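Local coordinates for glycosyl hydrolases family 2, sugar binding domain protein (Bacteroides uniformis str. 3978 T3 ii, PDB 6D1P), which probably hydrolyses the O-glycosidic bonds of beta-glucuronides, as a family 2 glycoside hydrolase of a human gut bacterium, at residues A[729-734]-A[786-791]; A[749-754]-A[774-779]. All blocks are in the same frame, centred on the assembly; numbering follows the deposited sequence.

Both contacts lie in the C-terminal beta-sandwich of the chain, one in each of its sheets, with centres 19 Å apart and nearest atoms about 5 Å apart, so they do not touch directly. Contact 1 pairs the start of strand 730-738 with the end of strand 781-787, within the sheet that also holds strand 718-723. Contact 2 joins strand 751-756 to the short strand 774-776, at the border of the sheet continued by 793-799 and 807-811. Along the chain the order is 729-734, 749-754, 774-779, 786-791, so contact 2 falls wholly between the two halves of contact 1. The chain thus crosses to the second sheet and returns, and I752 packs on L737 and A782 of the first.

Contact 1: A[729-734]-A[786-791]; sequences ETILVQ and VNKQHA
Beyond the last bridge of an antiparallel strand pair, the K788 backbone adds one more bond and its side chain lies along the partner strand. I731 and V786 form a hydrogen-bonded pair: I731 N reaches V786 O at 2.8 Å in the carbonyl plane, and V786 N approaches I731 O nearly along the C=O axis at 2.6 Å. Beyond T730 and N787 the chain turns, and K788 N bonds to E729 O at 2.7 Å from above the carbonyl plane. The K788 side chain leaves with chi1 at -114°, away from a staggered position, then runs extended. Its CB lies 3.1 Å from E729 O; CG rests 3.7 Å from I731 CD1, the two chains crossing at about a right angle; CD passes 4.0 Å from T730 N, and CE 4.1 Å from T730 O. An alanine here removes everything beyond CB, and would probably leave I731 CD1 and the T730 backbone less covered. K788 to A791 is a type I turn that carries the chain out of strand 781-787 toward strand 793-799. On the face of I731, V733 CG2 meets V786 CG2 at 3.7 Å. Strand 718-723 flanks 730-738 on its other edge, where I731 touches Q723 and V733 touches L721.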
loop_
_atom_site.group_PDB
_atom_site.type_symbol
_atom_site.label_atom_id
_atom_site.label_comp_id
_atom_site.label_asym_id
_atom_site.label_seq_id
_atom_site.Cartn_x
_atom_site.Cartn_y
_atom_site.Cartn_z
ATOM N N GLU A 729 23.236 -7.790 -19.436
ATOM C CA GLU A 729 22.273 -6.921 -18.772
ATOM C C GLU A 729 22.572 -6.648 -17.302
ATOM O O GLU A 729 22.037 -5.678 -16.758
ATOM C CB GLU A 729 20.857 -7.514 -18.868
ATOM C CG GLU A 729 20.475 -7.968 -20.264
ATOM C CD GLU A 729 20.103 -9.442 -20.311
ATOM O OE1 GLU A 729 19.664 -9.989 -19.269
ATOM O OE2 GLU A 729 20.252 -10.049 -21.397
ATOM N N THR A 730 23.376 -7.473 -16.635
ATOM C CA THR A 730 23.474 -7.389 -15.188
ATOM C C THR A 730 24.911 -7.574 -14.729
ATOM O O THR A 730 25.718 -8.233 -15.382
ATOM C CB THR A 730 22.577 -8.438 -14.476
ATOM O OG1 THR A 730 23.188 -9.725 -14.564
ATOM C CG2 THR A 730 21.179 -8.514 -15.107
ATOM N N ILE A 731 25.201 -6.985 -13.582
ATOM C CA ILE A 731 26.412 -7.237 -12.827
ATOM C C ILE A 731 26.027 -7.992 -11.563
ATOM O O ILE A 731 24.984 -7.717 -10.954
ATOM C CB ILE A 731 27.133 -5.918 -12.491
ATOM C CG1 ILE A 731 27.683 -5.278 -13.771
ATOM C CG2 ILE A 731 28.228 -6.150 -11.449
ATOM C CD1 ILE A 731 27.304 -3.821 -13.948
ATOM N N LEU A 732 26.845 -8.966 -11.191
ATOM C CA LEU A 732 26.658 -9.701 -9.954
ATOM C C LEU A 732 27.610 -9.134 -8.916
ATOM O O LEU A 732 28.818 -9.089 -9.144
ATOM C CB LEU A 732 26.905 -11.197 -10.156
ATOM C CG LEU A 732 26.686 -12.067 -8.910
ATOM C CD1 LEU A 732 25.249 -11.890 -8.386
ATOM C CD2 LEU A 732 27.015 -13.541 -9.174
ATOM N N VAL A 733 27.070 -8.684 -7.792
ATOM C CA VAL A 733 27.862 -8.147 -6.698
ATOM C C VAL A 733 27.823 -9.155 -5.559
ATOM O O VAL A 733 26.767 -9.734 -5.270
ATOM C CB VAL A 733 27.323 -6.770 -6.252
ATOM C CG1 VAL A 733 27.875 -6.374 -4.898
ATOM C CG2 VAL A 733 27.662 -5.715 -7.283
ATOM N N GLN A 734 28.970 -9.361 -4.911
ATOM C CA GLN A 734 29.117 -10.374 -3.876
ATOM C C GLN A 734 29.597 -9.736 -2.583
ATOM O O GLN A 734 30.551 -8.950 -2.588
ATOM C CB GLN A 734 30.103 -11.460 -4.318
ATOM C CG GLN A 734 30.391 -12.477 -3.231
ATOM C CD GLN A 734 31.386 -13.546 -3.669
ATOM O OE1 GLN A 734 31.021 -14.540 -4.311
ATOM N NE2 GLN A 734 32.651 -13.347 -3.314
ATOM N N VAL A 786 22.746 -6.509 -10.296
ATOM C CA VAL A 786 22.648 -5.066 -10.495
ATOM C C VAL A 786 22.385 -4.808 -11.973
ATOM O O VAL A 786 23.050 -5.392 -12.831
ATOM C CB VAL A 786 23.933 -4.348 -10.047
ATOM C CG1 VAL A 786 23.733 -2.832 -10.057
ATOM C CG2 VAL A 786 24.346 -4.823 -8.667
ATOM N N ASN A 787 21.423 -3.943 -12.279
ATOM C CA ASN A 787 21.074 -3.739 -13.680
ATOM C C ASN A 787 22.137 -2.885 -14.354
ATOM O O ASN A 787 22.501 -1.823 -13.842
ATOM C CB ASN A 787 19.698 -3.092 -13.834
ATOM C CG ASN A 787 19.241 -3.072 -15.285
ATOM O OD1 ASN A 787 19.576 -2.164 -16.035
ATOM N ND2 ASN A 787 18.508 -4.101 -15.695
ATOM N N LYS A 788 22.635 -3.358 -15.503
ATOM C CA LYS A 788 23.770 -2.709 -16.154
ATOM C C LYS A 788 23.427 -1.295 -16.608
ATOM O O LYS A 788 24.216 -0.364 -16.410
ATOM C CB LYS A 788 24.241 -3.551 -17.341
ATOM C CG LYS A 788 25.637 -4.156 -17.191
ATOM C CD LYS A 788 26.014 -4.977 -18.424
ATOM C CE LYS A 788 27.322 -5.729 -18.217
ATOM N NZ LYS A 788 27.518 -6.799 -19.239
ATOM N N GLN A 789 22.245 -1.118 -17.211
ATOM C CA GLN A 789 21.821 0.192 -17.706
ATOM C C GLN A 789 21.959 1.284 -16.649
ATOM O O GLN A 789 22.379 2.406 -16.956
ATOM C CB GLN A 789 20.371 0.124 -18.194
ATOM C CG GLN A 789 20.156 -0.665 -19.484
ATOM C CD GLN A 789 18.701 -1.095 -19.657
ATOM O OE1 GLN A 789 18.269 -2.096 -19.079
ATOM N NE2 GLN A 789 17.937 -0.330 -20.440
ATOM N N HIS A 790 21.609 0.978 -15.399
ATOM C CA HIS A 790 21.607 1.990 -14.348
ATOM C C HIS A 790 23.002 2.370 -13.876
ATOM O O HIS A 790 23.154 3.400 -13.210
ATOM C CB HIS A 790 20.782 1.514 -13.153
ATOM C CG HIS A 790 19.314 1.394 -13.431
ATOM N ND1 HIS A 790 18.380 2.244 -12.874
ATOM C CD2 HIS A 790 18.616 0.511 -14.185
ATOM C CE1 HIS A 790 17.171 1.890 -13.274
ATOM N NE2 HIS A 790 17.288 0.843 -14.072
ATOM N N ALA A 791 24.017 1.575 -14.202
ATOM C CA ALA A 791 25.375 1.898 -13.789
ATOM C C ALA A 791 25.862 3.146 -14.525
ATOM O O ALA A 791 25.443 3.411 -15.656
ATOM C CB ALA A 791 26.315 0.719 -14.062
#

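Contact 2: A[749-754]-A[774-779]; sequences CQFIEF and RIQAAN
Strands 751-754 and 774-776 run antiparallel at 154°, their axes 4.3 Å apart at closest, with I752 and I775 forming the hydrogen-bonded pair between the non-hydrogen-bonded pairs F751-Q776 and E753-R774. This is a border of one sheet of the C-terminal beta-sandwich. I752 N bonds to I775 O and I775 N to I752 O, while past the strand end A777 N still reaches Q750 O, at 2.8 Å. On the sandwich-interior side, I752 CD1 meets A777 CB at 3.8 Å, and both residues pack on L737 of the facing sheet.

The other face carries F751, E753, R774 and Q776. Q776 sets its CG over the centre of the F751 ring, 3.5 Å from the centroid and only 6° off the normal, a CH-pi contact. The extended Q776 chain then brings NE2 within 3.5 Å of F751 CE2, the amide standing almost upright to the ring at 82°; its OE1 accepts a hydrogen bond from R521 NH2, which is consistent with a settled amide orientation. R774 CG comes obliquely to the same ring.

E753 and R774 run side by side, pointing the same way, and form a salt bridge. The R774 chain bends at chi3, turning the guanidinium edge to the carboxylate, and NH2 also makes a salt bridge to D82, so two acids share this positive charge. A single oxygen, E753 OE2, takes both weak bonds of the pair, from R774 NE at 2.7 Å and from R774 NH2 at 2.9 Å.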
loop_
_atom_site.group_PDB
_atom_site.type_symbol
_atom_site.label_atom_id
_atom_site.label_comp_id
_atom_site.label_asym_id
_atom_site.label_seq_id
_atom_site.Cartn_x
_atom_site.Cartn_y
_atom_site.Cartn_z
ATOM N N CYS A 749 26.018 -17.359 8.709
ATOM C CA CYS A 749 24.640 -17.290 8.229
ATOM C C CYS A 749 23.958 -15.930 8.437
ATOM O O CYS A 749 22.753 -15.819 8.168
ATOM C CB CYS A 749 23.784 -18.370 8.916
ATOM S SG CYS A 749 24.398 -20.057 8.716
ATOM N N GLN A 750 24.670 -14.913 8.935
ATOM C CA GLN A 750 24.080 -13.588 9.152
ATOM C C GLN A 750 23.273 -13.133 7.946
ATOM O O GLN A 750 23.694 -13.290 6.792
ATOM C CB GLN A 750 25.164 -12.531 9.418
ATOM C CG GLN A 750 25.872 -12.600 10.769
ATOM C CD GLN A 750 26.910 -13.715 10.852
ATOM O OE1 GLN A 750 27.135 -14.468 9.884
ATOM N NE2 GLN A 750 27.535 -13.840 12.019
ATOM N N PHE A 751 22.114 -12.554 8.228
ATOM C CA PHE A 751 21.422 -11.733 7.242
ATOM C C PHE A 751 22.321 -10.601 6.769
ATOM O O PHE A 751 22.991 -9.933 7.566
ATOM C CB PHE A 751 20.129 -11.150 7.826
ATOM C CG PHE A 751 18.954 -12.061 7.690
ATOM C CD1 PHE A 751 18.411 -12.318 6.440
ATOM C CD2 PHE A 751 18.401 -12.685 8.805
ATOM C CE1 PHE A 751 17.320 -13.188 6.293
ATOM C CE2 PHE A 751 17.315 -13.522 8.674
ATOM C CZ PHE A 751 16.771 -13.782 7.412
ATOM N N ILE A 752 22.322 -10.385 5.459
ATOM C CA ILE A 752 23.041 -9.288 4.834
ATOM C C ILE A 752 22.040 -8.505 3.998
ATOM O O ILE A 752 21.154 -9.098 3.374
ATOM C CB ILE A 752 24.222 -9.808 3.985
ATOM C CG1 ILE A 752 25.302 -10.380 4.894
ATOM C CG2 ILE A 752 24.856 -8.692 3.202
ATOM C CD1 ILE A 752 26.216 -11.341 4.170
ATOM N N GLU A 753 22.170 -7.173 4.014
ATOM C CA GLU A 753 21.273 -6.254 3.321
ATOM C C GLU A 753 22.015 -5.396 2.306
ATOM O O GLU A 753 23.089 -4.872 2.590
ATOM C CB GLU A 753 20.581 -5.319 4.298
ATOM C CG GLU A 753 19.737 -6.044 5.295
ATOM C CD GLU A 753 19.120 -5.094 6.281
ATOM O OE1 GLU A 753 19.549 -3.926 6.298
ATOM O OE2 GLU A 753 18.215 -5.511 7.029
ATOM N N PHE A 754 21.408 -5.204 1.146
ATOM C CA PHE A 754 21.990 -4.397 0.097
ATOM C C PHE A 754 21.237 -3.078 -0.066
ATOM O O PHE A 754 20.025 -2.995 0.144
ATOM C CB PHE A 754 21.994 -5.158 -1.223
ATOM C CG PHE A 754 22.848 -6.378 -1.212
ATOM C CD1 PHE A 754 22.270 -7.640 -1.144
ATOM C CD2 PHE A 754 24.237 -6.273 -1.275
ATOM C CE1 PHE A 754 23.061 -8.794 -1.157
ATOM C CE2 PHE A 754 25.044 -7.419 -1.281
ATOM C CZ PHE A 754 24.450 -8.683 -1.226
ATOM N N ARG A 774 17.562 -8.565 1.196
ATOM C CA ARG A 774 18.045 -9.102 2.463
ATOM C C ARG A 774 18.012 -10.625 2.419
ATOM O O ARG A 774 16.988 -11.222 2.074
ATOM C CB ARG A 774 17.213 -8.595 3.640
ATOM C CG ARG A 774 17.658 -9.162 4.961
ATOM C CD ARG A 774 16.659 -8.795 6.019
ATOM N NE ARG A 774 16.521 -7.353 6.050
ATOM C CZ ARG A 774 15.388 -6.700 6.296
ATOM N NH1 ARG A 774 14.257 -7.355 6.548
ATOM N NH2 ARG A 774 15.397 -5.379 6.294
ATOM N N ILE A 775 19.120 -11.250 2.796
ATOM C CA ILE A 775 19.255 -12.691 2.664
ATOM C C ILE A 775 20.364 -13.147 3.597
ATOM O O ILE A 775 21.409 -12.495 3.712
ATOM C CB ILE A 775 19.526 -13.076 1.184
ATOM C CG1 ILE A 775 19.638 -14.577 0.985
ATOM C CG2 ILE A 775 20.793 -12.450 0.700
ATOM C CD1 ILE A 775 19.724 -14.968 -0.491
ATOM N N GLN A 776 20.137 -14.278 4.260
ATOM C CA GLN A 776 21.197 -14.892 5.051
ATOM C C GLN A 776 22.359 -15.314 4.163
ATOM O O GLN A 776 22.162 -15.780 3.038
ATOM C CB GLN A 776 20.671 -16.109 5.793
ATOM C CG GLN A 776 19.767 -15.765 6.950
ATOM C CD GLN A 776 19.250 -17.026 7.616
ATOM O OE1 GLN A 776 19.806 -18.113 7.422
ATOM N NE2 GLN A 776 18.170 -16.895 8.374
ATOM N N ALA A 777 23.573 -15.155 4.680
ATOM C CA ALA A 777 24.762 -15.547 3.939
ATOM C C ALA A 777 24.788 -17.063 3.720
ATOM O O ALA A 777 24.249 -17.840 4.514
ATOM C CB ALA A 777 26.010 -15.102 4.691
ATOM N N ALA A 778 25.399 -17.475 2.612
ATOM C CA ALA A 778 25.532 -18.879 2.232
ATOM C C ALA A 778 27.021 -19.196 2.303
ATOM O O ALA A 778 27.773 -18.844 1.389
ATOM C CB ALA A 778 24.971 -19.131 0.840
ATOM N N ASN A 779 27.444 -19.819 3.403
ATOM C CA ASN A 779 28.864 -20.048 3.690
ATOM C C ASN A 779 29.662 -18.745 3.588
ATOM O O ASN A 779 30.680 -18.662 2.900
ATOM C CB ASN A 779 29.440 -21.140 2.776
ATOM C CG ASN A 779 28.690 -22.454 2.911
ATOM O OD1 ASN A 779 28.027 -22.906 1.976
ATOM N ND2 ASN A 779 28.774 -23.065 4.090
#